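Local coordinates for glucan-binding protein C, GbpC (Streptococcus mutans UA159, PDB 5UQZ) that probably binds glucan at the streptococcal cell surface and mediates both sucrose-independent and sucrose-dependent adherence, at residues D24-Y28 with P345-E349. Residues are numbered along the deposited sequence; the frame is centred on the assembly and turned at random.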
loop_
_atom_site.group_PDB
_atom_site.type_symbol
_atom_site.label_atom_id
_atom_site.label_comp_id
_atom_site.label_asym_id
_atom_site.label_seq_id
_atom_site.Cartn_x
_atom_site.Cartn_y
_atom_site.Cartn_z
ATOM N N ASP A 24 29.105 -11.556 2.592
ATOM C CA ASP A 24 28.581 -11.838 1.263
ATOM C C ASP A 24 27.958 -13.215 1.185
ATOM O O ASP A 24 26.968 -13.406 0.467
ATOM C CB ASP A 24 29.682 -11.733 0.212
ATOM C CG ASP A 24 30.180 -10.329 0.032
ATOM O OD1 ASP A 24 29.551 -9.392 0.566
ATOM O OD2 ASP A 24 31.237 -10.177 -0.623
ATOM N N PHE A 25 28.490 -14.177 1.936
ATOM C CA PHE A 25 27.930 -15.522 1.901
ATOM C C PHE A 25 26.590 -15.575 2.628
ATOM O O PHE A 25 25.637 -16.215 2.154
ATOM C CB PHE A 25 28.918 -16.530 2.489
ATOM C CG PHE A 25 28.419 -17.924 2.398
ATOM C CD1 PHE A 25 28.456 -18.597 1.186
ATOM C CD2 PHE A 25 27.863 -18.554 3.505
ATOM C CE1 PHE A 25 27.967 -19.890 1.081
ATOM C CE2 PHE A 25 27.371 -19.844 3.414
ATOM C CZ PHE A 25 27.421 -20.518 2.196
ATOM N N GLU A 26 26.504 -14.926 3.788
ATOM C CA GLU A 26 25.222 -14.809 4.476
ATOM C C GLU A 26 24.184 -14.127 3.591
ATOM O O GLU A 26 23.009 -14.534 3.560
ATOM C CB GLU A 26 25.435 -14.040 5.780
ATOM C CG GLU A 26 26.418 -14.726 6.711
ATOM C CD GLU A 26 26.928 -13.819 7.820
ATOM O OE1 GLU A 26 27.090 -12.605 7.618
ATOM O OE2 GLU A 26 27.131 -14.342 8.922
ATOM N N LYS A 27 24.603 -13.094 2.850
ATOM C CA LYS A 27 23.682 -12.388 1.962
ATOM C C LYS A 27 23.241 -13.305 0.833
ATOM O O LYS A 27 22.062 -13.322 0.459
ATOM C CB LYS A 27 24.366 -11.133 1.409
ATOM C CG LYS A 27 23.530 -10.363 0.382
ATOM C CD LYS A 27 22.234 -9.864 1.002
ATOM C CE LYS A 27 21.518 -8.896 0.049
ATOM N NZ LYS A 27 20.170 -8.532 0.542
ATOM N N TYR A 28 24.169 -14.107 0.314
ATOM C CA TYR A 28 23.826 -15.082 -0.713
ATOM C C TYR A 28 22.792 -16.089 -0.201
ATOM O O TYR A 28 21.787 -16.349 -0.877
ATOM C CB TYR A 28 25.101 -15.777 -1.197
ATOM C CG TYR A 28 24.864 -17.084 -1.882
ATOM C CD1 TYR A 28 24.363 -17.099 -3.186
ATOM C CD2 TYR A 28 25.092 -18.300 -1.247
ATOM C CE1 TYR A 28 24.110 -18.280 -3.843
ATOM C CE2 TYR A 28 24.835 -19.497 -1.907
ATOM C CZ TYR A 28 24.342 -19.472 -3.206
ATOM O OH TYR A 28 24.082 -20.633 -3.884
ATOM N N PRO A 345 20.811 -16.302 -7.728
ATOM C CA PRO A 345 22.051 -15.800 -7.129
ATOM C C PRO A 345 23.155 -16.844 -7.168
ATOM O O PRO A 345 22.909 -18.053 -7.091
ATOM C CB PRO A 345 21.642 -15.498 -5.679
ATOM C CG PRO A 345 20.177 -15.273 -5.714
ATOM C CD PRO A 345 19.664 -16.187 -6.814
ATOM N N THR A 346 24.369 -16.359 -7.301
ATOM C CA THR A 346 25.559 -17.207 -7.300
ATOM C C THR A 346 26.396 -16.918 -6.058
ATOM O O THR A 346 26.456 -15.764 -5.610
ATOM C CB THR A 346 26.405 -16.970 -8.555
ATOM O OG1 THR A 346 26.688 -15.569 -8.673
ATOM C CG2 THR A 346 25.651 -17.440 -9.803
ATOM N N PRO A 347 27.031 -17.942 -5.475
ATOM C CA PRO A 347 27.746 -17.729 -4.227
ATOM C C PRO A 347 29.005 -16.920 -4.467
ATOM O O PRO A 347 29.580 -16.956 -5.568
ATOM C CB PRO A 347 28.092 -19.157 -3.768
ATOM C CG PRO A 347 28.071 -19.961 -4.987
ATOM C CD PRO A 347 27.000 -19.365 -5.856
ATOM N N PRO A 348 29.442 -16.134 -3.486
ATOM C CA PRO A 348 30.698 -15.400 -3.649
ATOM C C PRO A 348 31.891 -16.335 -3.707
ATOM O O PRO A 348 31.886 -17.428 -3.144
ATOM C CB PRO A 348 30.774 -14.541 -2.386
ATOM C CG PRO A 348 29.981 -15.321 -1.357
ATOM C CD PRO A 348 28.829 -15.890 -2.164
ATOM N N GLU A 349 32.894 -15.901 -4.455
ATOM C CA GLU A 349 34.157 -16.623 -4.514
ATOM C C GLU A 349 34.888 -16.489 -3.184
ATOM O O GLU A 349 34.997 -15.394 -2.632
ATOM C CB GLU A 349 35.008 -16.074 -5.656
ATOM C CG GLU A 349 34.406 -16.356 -7.028
ATOM C CD GLU A 349 35.288 -15.902 -8.179
ATOM O OE1 GLU A 349 36.371 -15.342 -7.923
ATOM O OE2 GLU A 349 34.887 -16.099 -9.348
HETATM O O HOH W 1 23.237 -20.569 -6.473
#
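Tyr28 lies flat against Pro347 where the C-terminal tail of this fragment of GbpC runs alongside its long N-terminal helix 3-51, which carries a predicted coiled coil at residues 18-45. The tail is extended and proline-rich, in a polyproline II-like conformation at Pro347 and Pro348, and it packs on one side of the helix well away from the calcium site and the beta-sandwich body.

A CH-pi contact joins Pro347 to the Tyr28 ring. Pro347 CB stands 3.8 Å from the centroid of the Tyr28 ring, 13° off its normal, and the CA of the same proline sits over the centre of that face. With CG anti to the backbone N (chi1 160°), the tyrosine side chain reaches out from the helix and extends alongside the Pro347 ring. Pro347 N also lies over the tyrosine ring near CE1, 3.4 Å from that atom.

Apolar packing extends the contact in both directions along the helix. Toward its N-terminal side, Pro348 points into the surface between Asp24, Phe25 and Tyr28: its CG meets Asp24 CB at 3.9 Å, while its CD touches Tyr28 CB. Tyr21, one turn earlier, also touches this proline. At the other end Pro345 CB rests 4.0 Å from Tyr28 CD1, and the same proline reaches Asp31 and Tyr35 of the helix. Asp24 OD1 is hydrogen-bonded to Gln20 NE2, one turn back on the helix.

Polar contact between the two segments runs through a water lying in the plane of the tyrosine ring. This water is 2.7 Å from Tyr28 OH and donates a hydrogen bond to Pro345 O at 2.6 Å, tying the phenol to the tail backbone.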